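Putative antibiotic biosynthesis monooxygenase (Bacteroides thetaiotaomicron, PDB 3KKF) is a putative antibiotic biosynthesis monooxygenase of the dimeric alpha/beta barrel clan that binds calcium and whose substrate is not established. Local coordinates at residues N4-S10 with T56-A62; V32-E37 with S69-H75. One frame throughout, in Å; residues are numbered along the deposited sequence.

Contact 1. Residues N4-S10 with T56-A62; sequences NNMVRLS and TILEIYA. With CA (calcium ion), chain C; EDO (1,2-ethanediol), chain E.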
loop_
_atom_site.group_PDB
_atom_site.type_symbol
_atom_site.label_atom_id
_atom_site.label_comp_id
_atom_site.label_asym_id
_atom_site.label_seq_id
_atom_site.Cartn_x
_atom_site.Cartn_y
_atom_site.Cartn_z
ATOM N N ASN A 4 5.066 -12.415 11.659
ATOM C CA ASN A 4 5.474 -11.327 12.579
ATOM C C ASN A 4 6.012 -10.100 11.860
ATOM O O ASN A 4 6.652 -9.241 12.515
ATOM C CB ASN A 4 6.504 -11.795 13.660
ATOM C CG ASN A 4 7.953 -11.886 13.118
ATOM O OD1 ASN A 4 8.175 -12.014 11.916
ATOM N ND2 ASN A 4 8.916 -11.788 13.999
ATOM N N ASN A 5 5.750 -9.973 10.543
ATOM C CA ASN A 5 6.236 -8.819 9.820
ATOM C C ASN A 5 5.540 -7.604 10.343
ATOM O O ASN A 5 4.339 -7.635 10.694
ATOM C CB ASN A 5 6.044 -8.887 8.286
ATOM C CG ASN A 5 6.899 -9.932 7.615
ATOM O OD1 ASN A 5 7.884 -10.446 8.190
ATOM N ND2 ASN A 5 6.534 -10.263 6.372
HETATM N N MSE A 6 6.289 -6.530 10.448
HETATM C CA MSE A 6 5.732 -5.230 10.839
HETATM C C MSE A 6 5.259 -4.556 9.576
HETATM O O MSE A 6 6.067 -4.302 8.688
HETATM C CB MSE A 6 6.774 -4.377 11.510
HETATM C CG MSE A 6 6.302 -2.990 11.831
HETATM SE SE MSE A 6 7.677 -1.904 12.656
HETATM C CE MSE A 6 6.951 -0.187 12.129
ATOM N N VAL A 7 3.968 -4.299 9.485
ATOM C CA VAL A 7 3.344 -3.661 8.343
ATOM C C VAL A 7 2.790 -2.313 8.788
ATOM O O VAL A 7 2.100 -2.212 9.831
ATOM C CB VAL A 7 2.218 -4.553 7.750
ATOM C CG1 VAL A 7 1.568 -3.891 6.537
ATOM C CG2 VAL A 7 2.761 -5.936 7.375
ATOM N N ARG A 8 3.107 -1.276 8.028
ATOM C CA ARG A 8 2.667 0.053 8.347
ATOM C C ARG A 8 2.416 0.861 7.084
ATOM O O ARG A 8 3.037 0.620 6.035
ATOM C CB ARG A 8 3.741 0.760 9.203
ATOM C CG ARG A 8 3.280 2.070 9.845
ATOM C CD ARG A 8 4.297 2.594 10.867
ATOM N NE ARG A 8 5.479 3.100 10.179
ATOM C CZ ARG A 8 6.522 3.644 10.806
ATOM N NH1 ARG A 8 6.520 3.763 12.125
ATOM N NH2 ARG A 8 7.563 4.091 10.103
ATOM N N LEU A 9 1.470 1.781 7.161
ATOM C CA LEU A 9 1.277 2.782 6.126
ATOM C C LEU A 9 1.726 4.105 6.680
ATOM O O LEU A 9 1.317 4.503 7.795
ATOM C CB LEU A 9 -0.186 2.954 5.718
ATOM C CG LEU A 9 -0.881 1.773 5.127
ATOM C CD1 LEU A 9 -2.378 2.040 5.011
ATOM C CD2 LEU A 9 -0.294 1.467 3.753
ATOM N N SER A 10 2.606 4.763 5.970
ATOM C CA SER A 10 2.952 6.163 6.273
ATOM C C SER A 10 2.220 7.035 5.274
ATOM O O SER A 10 2.323 6.809 4.064
ATOM C CB SER A 10 4.437 6.452 6.177
ATOM O OG SER A 10 5.195 5.858 7.178
ATOM N N THR A 56 1.765 8.099 0.002
ATOM C CA THR A 56 1.512 6.987 0.906
ATOM C C THR A 56 2.585 5.947 0.671
ATOM O O THR A 56 2.893 5.622 -0.497
ATOM C CB THR A 56 0.122 6.377 0.679
ATOM O OG1 THR A 56 -0.870 7.289 1.100
ATOM C CG2 THR A 56 -0.081 5.080 1.502
ATOM N N ILE A 57 3.184 5.435 1.749
ATOM C CA ILE A 57 4.173 4.394 1.635
ATOM C C ILE A 57 3.686 3.132 2.370
ATOM O O ILE A 57 3.375 3.184 3.566
ATOM C CB ILE A 57 5.565 4.812 2.235
ATOM C CG1 ILE A 57 5.989 6.203 1.741
ATOM C CG2 ILE A 57 6.642 3.755 1.900
ATOM C CD1 ILE A 57 7.294 6.653 2.265
ATOM N N LEU A 58 3.627 2.017 1.648
ATOM C CA LEU A 58 3.411 0.706 2.266
ATOM C C LEU A 58 4.788 0.215 2.695
ATOM O O LEU A 58 5.699 0.045 1.897
ATOM C CB LEU A 58 2.790 -0.284 1.284
ATOM C CG LEU A 58 2.654 -1.733 1.803
ATOM C CD1 LEU A 58 1.766 -1.891 3.056
ATOM C CD2 LEU A 58 2.152 -2.637 0.680
ATOM N N GLU A 59 4.935 0.042 3.993
ATOM C CA GLU A 59 6.198 -0.389 4.640
ATOM C C GLU A 59 6.043 -1.772 5.193
ATOM O O GLU A 59 5.110 -2.014 5.957
ATOM C CB GLU A 59 6.529 0.512 5.833
ATOM C CG GLU A 59 6.502 2.004 5.600
ATOM C CD GLU A 59 6.564 2.756 6.952
ATOM O OE1 GLU A 59 7.640 2.819 7.579
ATOM O OE2 GLU A 59 5.502 3.270 7.388
ATOM N N ILE A 60 6.943 -2.690 4.821
ATOM C CA ILE A 60 6.920 -4.039 5.397
ATOM C C ILE A 60 8.359 -4.344 5.857
ATOM O O ILE A 60 9.302 -4.324 5.026
ATOM C CB ILE A 60 6.421 -5.131 4.426
ATOM C CG1 ILE A 60 5.029 -4.798 3.881
ATOM C CG2 ILE A 60 6.450 -6.479 5.130
ATOM C CD1 ILE A 60 4.516 -5.756 2.780
ATOM N N TYR A 61 8.521 -4.555 7.165
ATOM C CA TYR A 61 9.790 -4.912 7.762
ATOM C C TYR A 61 9.697 -6.339 8.264
ATOM O O TYR A 61 8.628 -6.802 8.672
ATOM C CB TYR A 61 10.138 -3.971 8.938
ATOM C CG TYR A 61 10.107 -2.510 8.569
ATOM C CD1 TYR A 61 11.211 -1.900 8.021
ATOM C CD2 TYR A 61 8.947 -1.746 8.715
ATOM C CE1 TYR A 61 11.187 -0.551 7.641
ATOM C CE2 TYR A 61 8.905 -0.424 8.361
ATOM C CZ TYR A 61 10.024 0.176 7.808
ATOM O OH TYR A 61 9.995 1.487 7.439
ATOM N N ALA A 62 10.817 -7.067 8.251
ATOM C CA ALA A 62 10.806 -8.465 8.705
ATOM C C ALA A 62 10.313 -8.619 10.145
ATOM O O ALA A 62 9.683 -9.620 10.484
ATOM C CB ALA A 62 12.197 -9.070 8.571
HETATM CA CA CA C . 9.058 -11.763 9.815
HETATM C C1 EDO E . 1.974 -9.934 10.716
HETATM O O1 EDO E . 1.956 -8.805 9.813
HETATM C C2 EDO E . 0.703 -10.786 10.612
HETATM O O2 EDO E . -0.394 -10.019 11.079
HETATM O O HOH W 1 11.188 -12.246 10.769
HETATM O O HOH W 2 10.283 -12.110 7.804
#

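Contact 2. Residues V32-E37 with S69-H75; sequences VSMRLE and SHIATPH. With ACT (acetate ion), chain D.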
loop_
_atom_site.group_PDB
_atom_site.type_symbol
_atom_site.label_atom_id
_atom_site.label_comp_id
_atom_site.label_asym_id
_atom_site.label_seq_id
_atom_site.Cartn_x
_atom_site.Cartn_y
_atom_site.Cartn_z
ATOM N N VAL A 32 18.441 2.732 -1.499
ATOM C CA VAL A 32 19.542 2.266 -0.635
ATOM C C VAL A 32 19.026 1.224 0.374
ATOM O O VAL A 32 19.669 0.192 0.602
ATOM C CB VAL A 32 20.259 3.463 0.095
ATOM C CG1 VAL A 32 21.293 2.945 1.089
ATOM C CG2 VAL A 32 20.913 4.437 -0.946
ATOM N N SER A 33 17.853 1.479 0.965
ATOM C CA SER A 33 17.292 0.544 1.960
ATOM C C SER A 33 17.014 -0.814 1.342
ATOM O O SER A 33 17.382 -1.866 1.915
ATOM C CB SER A 33 15.997 1.094 2.559
ATOM O OG SER A 33 16.181 2.331 3.209
HETATM N N MSE A 34 16.405 -0.823 0.153
HETATM C CA MSE A 34 16.101 -2.073 -0.511
HETATM C C MSE A 34 17.393 -2.832 -0.849
HETATM O O MSE A 34 17.471 -4.060 -0.690
HETATM C CB MSE A 34 15.272 -1.849 -1.781
HETATM C CG MSE A 34 13.871 -1.321 -1.524
HETATM SE SE MSE A 34 12.734 -2.535 -0.583
HETATM C CE MSE A 34 12.414 -3.862 -1.953
ATOM N N ARG A 35 18.416 -2.109 -1.282
ATOM C CA ARG A 35 19.706 -2.679 -1.665
ATOM C C ARG A 35 20.499 -3.268 -0.500
ATOM O O ARG A 35 21.115 -4.322 -0.615
ATOM C CB ARG A 35 20.569 -1.551 -2.315
ATOM C CG ARG A 35 22.029 -1.947 -2.759
ATOM C CD ARG A 35 22.792 -0.737 -3.338
ATOM N N LEU A 36 20.512 -2.548 0.616
ATOM C CA LEU A 36 21.373 -2.889 1.743
ATOM C C LEU A 36 20.790 -3.641 2.911
ATOM O O LEU A 36 21.547 -4.291 3.643
ATOM C CB LEU A 36 21.979 -1.590 2.321
ATOM C CG LEU A 36 22.859 -0.694 1.462
ATOM C CD1 LEU A 36 23.438 0.411 2.347
ATOM C CD2 LEU A 36 23.966 -1.483 0.792
ATOM N N GLU A 37 19.490 -3.549 3.131
ATOM C CA GLU A 37 18.886 -4.081 4.360
ATOM C C GLU A 37 18.000 -5.294 4.116
ATOM O O GLU A 37 16.898 -5.160 3.622
ATOM C CB GLU A 37 18.070 -2.967 5.026
ATOM C CG GLU A 37 18.838 -1.684 5.338
ATOM C CD GLU A 37 18.000 -0.734 6.159
ATOM O OE1 GLU A 37 17.727 -1.043 7.337
ATOM O OE2 GLU A 37 17.551 0.284 5.614
ATOM N N SER A 69 16.622 -1.025 13.385
ATOM C CA SER A 69 17.917 -0.919 12.710
ATOM C C SER A 69 17.836 0.088 11.516
ATOM O O SER A 69 18.732 0.930 11.324
ATOM C CB SER A 69 18.385 -2.286 12.209
ATOM O OG SER A 69 19.667 -2.210 11.596
ATOM N N HIS A 70 16.759 -0.011 10.742
ATOM C CA HIS A 70 16.539 0.870 9.605
ATOM C C HIS A 70 16.587 2.364 9.976
ATOM O O HIS A 70 17.254 3.158 9.289
ATOM C CB HIS A 70 15.183 0.528 8.957
ATOM C CG HIS A 70 14.762 1.475 7.880
ATOM N ND1 HIS A 70 15.427 1.581 6.676
ATOM C CD2 HIS A 70 13.720 2.350 7.815
ATOM C CE1 HIS A 70 14.819 2.487 5.938
ATOM N NE2 HIS A 70 13.782 2.963 6.601
ATOM N N ILE A 71 15.908 2.746 11.062
ATOM C CA ILE A 71 15.861 4.156 11.425
ATOM C C ILE A 71 17.162 4.670 12.068
ATOM O O ILE A 71 17.295 5.874 12.294
ATOM C CB ILE A 71 14.606 4.520 12.238
ATOM C CG1 ILE A 71 14.640 3.890 13.646
ATOM C CG2 ILE A 71 13.358 4.163 11.448
ATOM C CD1 ILE A 71 13.436 4.307 14.549
ATOM N N ALA A 72 18.111 3.775 12.342
ATOM C CA ALA A 72 19.450 4.159 12.804
ATOM C C ALA A 72 20.476 4.261 11.658
ATOM O O ALA A 72 21.631 4.692 11.880
ATOM C CB ALA A 72 19.944 3.153 13.839
ATOM N N THR A 73 20.081 3.900 10.433
ATOM C CA THR A 73 21.040 3.904 9.321
ATOM C C THR A 73 21.405 5.329 8.840
ATOM O O THR A 73 20.581 6.273 8.947
ATOM C CB THR A 73 20.532 3.127 8.100
ATOM O OG1 THR A 73 19.392 3.789 7.549
ATOM C CG2 THR A 73 20.234 1.686 8.410
ATOM N N PRO A 74 22.635 5.498 8.292
ATOM C CA PRO A 74 22.972 6.807 7.767
ATOM C C PRO A 74 22.053 7.245 6.618
ATOM O O PRO A 74 21.763 8.445 6.485
ATOM C CB PRO A 74 24.407 6.628 7.294
ATOM C CG PRO A 74 24.951 5.574 8.155
ATOM C CD PRO A 74 23.825 4.621 8.362
ATOM N N HIS A 75 21.595 6.311 5.792
ATOM C CA HIS A 75 20.727 6.694 4.679
ATOM C C HIS A 75 19.351 7.171 5.178
ATOM O O HIS A 75 18.818 8.140 4.668
ATOM C CB HIS A 75 20.638 5.609 3.596
ATOM C CG HIS A 75 20.224 4.263 4.081
ATOM N ND1 HIS A 75 21.124 3.340 4.591
ATOM C CD2 HIS A 75 19.014 3.661 4.097
ATOM C CE1 HIS A 75 20.481 2.227 4.890
ATOM N NE2 HIS A 75 19.200 2.395 4.598
HETATM C C ACT D . 11.286 5.322 4.961
HETATM O O ACT D . 10.655 5.404 6.014
HETATM O OXT ACT D . 12.381 4.759 5.002
HETATM C CH3 ACT D . 10.745 5.857 3.696
HETATM O O HOH W 3 19.924 -1.961 8.816
#

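Contact 1. Residues N4-S10 with T56-A62
Arg8 and Glu59 meet side-on, two nitrogens to two oxygens. Arg8 NE gives a nearly straight bond to Glu59 OE2 (2.8 Å, 169° at the hydrogen). Arg8 NH2 reaches the syn lone pair of Glu59 OE1 at 2.8 Å. The guanidinium and carboxylate planes are 45° apart, and Arg8 NE meets Glu59 OE2 out of the carboxylate plane. Bending at chi3 (72°) turns the end of an otherwise extended Arg8 chain toward the acid. Each carboxylate oxygen has a second donor. Ser10 OG gives its proton to Glu59 OE2 at 2.6 Å, from the opposite face of the carboxylate to Arg8 NE. Tyr61 OH uses the anti lone pair of Glu59 OE1. Four bonds thus fix the rotation of this buried carboxylate. Met6, a selenomethionine, sets CE over one guanidinium face, toward its rim, and its SE lies 4.1 Å from Tyr61 CD2 in an oblique Met-aromatic contact. Tyr67 of helix 64-71 is hydrogen-bonded to Arg8 NH1.

Paired backbone bonds at Met6–Tyr61, Arg8–Glu59 and Ser10–Ile57 set this register. Val7, Leu9, Leu58 and Ile60 form the other, apolar face, where Leu58 CD1 touches both Val7 CG1 and Leu9 CD2. Tyr44 of the second subunit packs on Val7 and Ile60.

Calcium is bound by Asn4 OD1, Asn5 OD1 and Ala62 O, the last at 2.3 Å from the ion; two waters and Gly1 O are also among its ligands. The whole is an antiparallel pair of central strands in a ferredoxin-like sheet, with a calcium site where the two strands meet their loops.

Contact 2. Residues V32-E37 with S69-H75
Val32 to Leu36 form the last turn of a helix, Glu37 is the first residue to leave it, and the backbones stay well apart, with Val32 CA 7.0 Å from His75 CA. Side chains fill the gap. Glu37 OE2 accepts from two histidines. His70 ND1 donates to the syn lone pair of Glu37 OE2 (2.7 Å, 168° at the hydrogen), and that oxygen lies in the plane of the His70 ring. This ring and the carboxylate are nearly coplanar. His75 NE2 donates to Glu37 OE2 at 2.9 Å, from above the carboxylate plane, and the His75 ring is turned 72° from that plane. Glu37 OE1 takes a bond from a water that also meets Ser69 OG.

The His75 ring is held between two groups. Val32 CG1 lies over one face in a CH-pi contact, 3.6 Å from the centroid of the His75 ring. Thr73 OG1 sits over the centre of the opposite face. With chi1 at 55°, His75 CG lies between its backbone N and carbonyl carbon, which brings the ring back over Thr73. Thr73 is the N-cap of helix 74-83: its OG1 caps Phe76 N and also donates to His70 O. Ser33 OG lies at the edge of both imidazoles and is hydrogen-bonded to Glu29 O.

His70 NE2 donates to an acetate, probably from the crystallisation liquor. One carboxylate oxygen thus takes N-H groups from two imidazoles. That fixes the rotation of both rings and joins the end of helix 19-36 to the junction of helices 64-71 and 74-83.

Overall arrangement
The two contacts lie in one ferredoxin-like domain, their centres 14 Å apart. Contact 1 joins strands 6-14 and 54-61, the inner pair of a four-stranded antiparallel sheet. Contact 2 joins the end of helix 19-36 to the junction of helices 64-71 and 74-83. The segments alternate along the chain: 4-10, 32-37, 56-62, 69-75. Each strand is followed by the helix that leads into contact 2. The two meet where Tyr61 OH packs on His70 CD2, 3.8 Å away. Contact 1 thus forms the centre of the sheet, and contact 2 fastens the helices together. Both also touch the second subunit, in keeping with the dimeric fold of this clan.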